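Local coordinates for protein serine protease inhibitor 2 (Anopheles gambiae, PDB 3PZF) that inhibits serine proteases that would activate phenoloxidases, and so negatively regulates the melanization immune response in mosquito hemolymph, at residues A[23-28]-A[74-79]; A[50-55]-A[303-308]. One frame throughout, in Å; residues are numbered along the deposited sequence.

Interaction 1: residues A[23-28]-A[74-79]; sequences NEFDLM and LSSVIQ
Phe25, in the first turn of helix 24-35, reaches across to Ser76 and Val77 in the loop that follows helix 69-73. Its CB starts beside the serine, 3.9 Å from Ser76 OG, which comes obliquely and also lies 4.2 Å from CD1. These are van der Waals distances. Next along the side chain, CG meets Val77 CG2 at 4.0 Å. The methyl rests over one face of the ring, displaced toward the rim, so a flat aromatic surface receives a compact branched residue. With CG anti to the backbone N (chi1 171°), the ring stands out from the helix and carries its far edge onward, where CE1 packs on Ile305 and CZ on Leu52 of helix 45-58. The ring thus links the first helix of the serpin fold to helices that follow it and to the loop after helix 297-302.

Both partners sit on a tight turn, in which Ile78 N bonds to Ser75 O at 2.9 Å. Ser76 lies at the exposed margin, where a small polar residue is tolerated; it is poorly ordered, so its hydroxyl position is less certain. Val77 is buried, as suits its apolar side chain, and its carbonyl O accepts a hydrogen bond from Tyr90 OH of helix 83-98. Next to Phe25, Asp26 OD1 forms a salt bridge with Lys49 NZ, linking helix 24-35 to helix 45-58.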
# COMPACT_ATOMS: atom_id res chain seq x y z
N ASN A 23 -6.43 -3.27 -10.94
CA ASN A 23 -5.43 -2.37 -10.36
C ASN A 23 -5.33 -1.06 -11.11
O ASN A 23 -4.35 -0.33 -10.96
CB ASN A 23 -4.05 -3.06 -10.30
CG ASN A 23 -3.55 -3.49 -11.67
OD1 ASN A 23 -4.28 -3.39 -12.67
ND2 ASN A 23 -2.33 -4.00 -11.72
N GLU A 24 -6.37 -0.72 -11.89
CA GLU A 24 -6.37 0.53 -12.64
C GLU A 24 -6.18 1.73 -11.72
O GLU A 24 -5.31 2.57 -11.94
CB GLU A 24 -7.68 0.68 -13.43
CG GLU A 24 -7.89 -0.35 -14.54
CD GLU A 24 -8.43 -1.70 -14.05
OE1 GLU A 24 -8.92 -1.80 -12.89
OE2 GLU A 24 -8.37 -2.67 -14.84
N PHE A 25 -7.02 1.84 -10.70
CA PHE A 25 -6.93 2.94 -9.75
C PHE A 25 -5.59 2.85 -9.00
O PHE A 25 -4.89 3.84 -8.85
CB PHE A 25 -8.06 2.91 -8.72
CG PHE A 25 -7.84 3.91 -7.61
CD1 PHE A 25 -8.15 5.24 -7.80
CD2 PHE A 25 -7.20 3.53 -6.45
CE1 PHE A 25 -7.90 6.17 -6.80
CE2 PHE A 25 -6.93 4.44 -5.45
CZ PHE A 25 -7.29 5.77 -5.63
N ASP A 26 -5.23 1.65 -8.56
CA ASP A 26 -3.97 1.45 -7.79
C ASP A 26 -2.78 2.06 -8.52
O ASP A 26 -2.03 2.86 -7.95
CB ASP A 26 -3.71 -0.04 -7.55
CG ASP A 26 -4.90 -0.74 -6.90
OD1 ASP A 26 -5.98 -0.76 -7.53
OD2 ASP A 26 -4.74 -1.30 -5.80
N LEU A 27 -2.60 1.66 -9.79
CA LEU A 27 -1.47 2.12 -10.58
C LEU A 27 -1.52 3.62 -10.83
O LEU A 27 -0.49 4.28 -10.74
CB LEU A 27 -1.40 1.35 -11.89
CG LEU A 27 -1.13 -0.15 -11.69
CD1 LEU A 27 -1.11 -0.94 -12.99
CD2 LEU A 27 0.20 -0.32 -10.95
N MET A 28 -2.69 4.16 -11.13
CA MET A 28 -2.85 5.61 -11.27
C MET A 28 -2.43 6.36 -10.00
O MET A 28 -1.68 7.34 -10.06
CB MET A 28 -4.31 5.95 -11.64
CG MET A 28 -4.62 7.44 -11.76
SD MET A 28 -6.39 7.79 -12.04
CE MET A 28 -7.15 7.04 -10.61
N LEU A 74 -16.12 8.22 -7.22
CA LEU A 74 -15.62 7.07 -6.48
C LEU A 74 -15.79 5.79 -7.31
O LEU A 74 -15.75 4.68 -6.78
CB LEU A 74 -16.33 6.95 -5.12
CG LEU A 74 -16.17 8.16 -4.19
CD1 LEU A 74 -16.90 8.01 -2.85
CD2 LEU A 74 -14.69 8.39 -3.98
N SER A 75 -15.94 5.96 -8.63
CA SER A 75 -16.43 4.92 -9.53
C SER A 75 -15.51 3.73 -9.72
O SER A 75 -15.92 2.59 -9.53
CB SER A 75 -16.70 5.50 -10.91
OG SER A 75 -15.47 5.78 -11.57
N SER A 76 -14.27 4.00 -10.12
CA SER A 76 -13.34 2.94 -10.51
C SER A 76 -12.90 2.11 -9.31
O SER A 76 -12.02 1.25 -9.41
CB SER A 76 -12.12 3.54 -11.19
OG SER A 76 -11.38 4.35 -10.30
N VAL A 77 -13.51 2.39 -8.17
CA VAL A 77 -13.22 1.68 -6.95
C VAL A 77 -14.42 0.85 -6.50
O VAL A 77 -14.27 -0.12 -5.77
CB VAL A 77 -12.83 2.72 -5.85
CG1 VAL A 77 -13.35 2.32 -4.48
CG2 VAL A 77 -11.34 2.95 -5.85
N ILE A 78 -15.61 1.22 -6.97
CA ILE A 78 -16.83 0.52 -6.58
C ILE A 78 -17.14 -0.61 -7.57
O ILE A 78 -16.82 -0.50 -8.75
CB ILE A 78 -18.03 1.51 -6.52
CG1 ILE A 78 -17.77 2.59 -5.45
CG2 ILE A 78 -19.36 0.77 -6.27
CD1 ILE A 78 -17.26 2.07 -4.11
N GLN A 79 -17.79 -1.67 -7.07
CA GLN A 79 -18.07 -2.84 -7.88
C GLN A 79 -19.44 -2.76 -8.51
O GLN A 79 -20.45 -2.87 -7.82
CB GLN A 79 -17.98 -4.11 -7.04
CG GLN A 79 -16.61 -4.36 -6.44
CD GLN A 79 -15.50 -4.33 -7.47
OE1 GLN A 79 -14.51 -3.63 -7.30
NE2 GLN A 79 -15.66 -5.10 -8.56

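Interaction 2: residues A[50-55]-A[303-308]; sequences ILLTLI and VGIREI
Ile308 meets Ile55 in a rotamer uncommon for isoleucine: CG1 is lodged between the backbone N and the carbonyl carbon (chi1 56°). This leaves its two branches spread against the partner, and both are used. Ile308 CG2 touches Ile55 CG2 at 3.7 Å, while the longer arms meet through Ile308 CD1 and Ile55 CD1 at 4.0 Å. The two side chains lie across each other at roughly a right angle.

Leu52, three residues earlier on helix 45-58, sets off to one side of the loop, yet its tip arrives there. It and Ile305 reach out end to end, with Leu52 CD1 3.6 Å from Ile305 CD1. Both chains are extended (chi2 174° for Leu52, 177° for Ile305), and together they span the 9.3 Å between Leu52 CA and Ile305 CA. The other leucine methyl, CD2, lies more loosely, 4.3 Å from Ile308 CD1. Branched aliphatic residues suit this buried place, because they fill it with methyls and bring no polar group needing a partner.

Gly304 ends helix 297-302 as the C-prime residue of a Schellman motif, with Ile305 N bonded to Leu300 O and Gly304 N to Gln301 O. At its positive phi a CB would press against the carbonyl O of Val303, so glycine fits. Farther on, Glu73 OE1 accepts hydrogen bonds from Arg306 N and Glu307 N. The loop thus passes alongside helix 69-73, where Ile308 also touches Thr70, while Ile55 of helix 45-58 packs on Val330, just before strand 332-341.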
# COMPACT_ATOMS: atom_id res chain seq x y z
N ILE A 50 -10.17 0.84 0.02
CA ILE A 50 -11.03 0.61 1.19
C ILE A 50 -11.52 1.95 1.79
O ILE A 50 -12.71 2.08 2.15
CB ILE A 50 -10.30 -0.20 2.30
CG1 ILE A 50 -9.97 -1.63 1.83
CG2 ILE A 50 -11.17 -0.29 3.56
CD1 ILE A 50 -11.16 -2.41 1.37
N LEU A 51 -10.62 2.92 1.94
CA LEU A 51 -10.98 4.23 2.51
C LEU A 51 -12.02 4.92 1.66
O LEU A 51 -13.00 5.49 2.15
CB LEU A 51 -9.74 5.16 2.58
CG LEU A 51 -8.59 4.60 3.40
CD1 LEU A 51 -7.44 5.64 3.54
CD2 LEU A 51 -9.15 4.21 4.76
N LEU A 52 -11.79 4.90 0.36
CA LEU A 52 -12.72 5.50 -0.59
C LEU A 52 -14.07 4.80 -0.56
O LEU A 52 -15.09 5.46 -0.67
CB LEU A 52 -12.14 5.47 -2.00
CG LEU A 52 -10.88 6.32 -2.19
CD1 LEU A 52 -10.31 6.10 -3.60
CD2 LEU A 52 -11.21 7.79 -1.94
N THR A 53 -14.08 3.48 -0.40
CA THR A 53 -15.34 2.75 -0.36
C THR A 53 -16.05 3.05 0.96
O THR A 53 -17.27 3.21 0.97
CB THR A 53 -15.13 1.25 -0.56
OG1 THR A 53 -14.43 1.04 -1.80
CG2 THR A 53 -16.53 0.50 -0.64
N LEU A 54 -15.32 3.22 2.06
CA LEU A 54 -16.02 3.63 3.32
C LEU A 54 -16.68 4.99 3.16
O LEU A 54 -17.77 5.24 3.66
CB LEU A 54 -15.05 3.64 4.49
CG LEU A 54 -14.70 2.24 5.01
CD1 LEU A 54 -13.39 2.30 5.79
CD2 LEU A 54 -15.84 1.64 5.89
N ILE A 55 -16.01 5.89 2.46
CA ILE A 55 -16.56 7.20 2.25
C ILE A 55 -17.76 7.12 1.33
O ILE A 55 -18.77 7.80 1.56
CB ILE A 55 -15.50 8.16 1.68
CG1 ILE A 55 -14.46 8.46 2.77
CG2 ILE A 55 -16.16 9.44 1.19
CD1 ILE A 55 -13.20 9.24 2.28
N VAL A 303 -5.79 13.11 -8.82
CA VAL A 303 -6.22 12.04 -9.72
C VAL A 303 -7.73 12.06 -9.99
O VAL A 303 -8.26 11.12 -10.57
CB VAL A 303 -5.80 10.65 -9.19
CG1 VAL A 303 -4.28 10.53 -9.11
CG2 VAL A 303 -6.46 10.37 -7.84
N GLY A 304 -8.42 13.13 -9.59
CA GLY A 304 -9.82 13.32 -9.96
C GLY A 304 -10.86 13.06 -8.88
O GLY A 304 -12.06 13.16 -9.12
N ILE A 305 -10.40 12.72 -7.68
CA ILE A 305 -11.30 12.49 -6.56
C ILE A 305 -11.39 13.76 -5.71
O ILE A 305 -10.57 14.00 -4.83
CB ILE A 305 -10.84 11.28 -5.73
CG1 ILE A 305 -10.78 10.05 -6.62
CG2 ILE A 305 -11.79 11.05 -4.55
CD1 ILE A 305 -10.28 8.82 -5.92
N ARG A 306 -12.38 14.60 -6.02
CA ARG A 306 -12.40 15.96 -5.51
C ARG A 306 -13.69 16.31 -4.75
O ARG A 306 -13.66 17.07 -3.79
CB ARG A 306 -12.21 16.95 -6.68
CG ARG A 306 -11.01 16.60 -7.59
CD ARG A 306 -10.78 17.64 -8.69
NE ARG A 306 -9.56 18.42 -8.48
CZ ARG A 306 -8.44 18.29 -9.20
NH1 ARG A 306 -8.37 17.41 -10.20
NH2 ARG A 306 -7.39 19.05 -8.93
N GLU A 307 -14.80 15.76 -5.19
CA GLU A 307 -16.10 16.12 -4.61
C GLU A 307 -16.19 15.82 -3.10
O GLU A 307 -16.86 16.55 -2.37
CB GLU A 307 -17.23 15.41 -5.34
CG GLU A 307 -18.62 15.72 -4.80
CD GLU A 307 -19.35 16.79 -5.60
OE1 GLU A 307 -20.58 16.64 -5.79
OE2 GLU A 307 -18.70 17.76 -6.05
N ILE A 308 -15.52 14.77 -2.63
CA ILE A 308 -15.57 14.42 -1.20
C ILE A 308 -14.81 15.43 -0.32
O ILE A 308 -14.94 15.43 0.91
CB ILE A 308 -15.03 13.00 -0.93
CG1 ILE A 308 -13.62 12.85 -1.48
CG2 ILE A 308 -15.93 11.95 -1.58
CD1 ILE A 308 -12.93 11.60 -0.99

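In the fold
The two contacts adjoin, their centres about 10 Å apart, and their segments alternate along the sequence. Interaction 1 is largely buried but reaches the surface at a serine, and it pairs an aromatic face with a methyl. Interaction 2 is wholly buried and purely aliphatic, methyl against methyl. Different elements take part in each: helix 24-35 and the turn after helix 69-73 in the first, helix 45-58 and the loop after helix 297-302 in the second. The Phe25 ring joins them, since it touches both Leu52 and Ile305. Interaction 2 ties helix 45-58 to a loop 248 residues later, whereas interaction 1 stays within the first 80 residues.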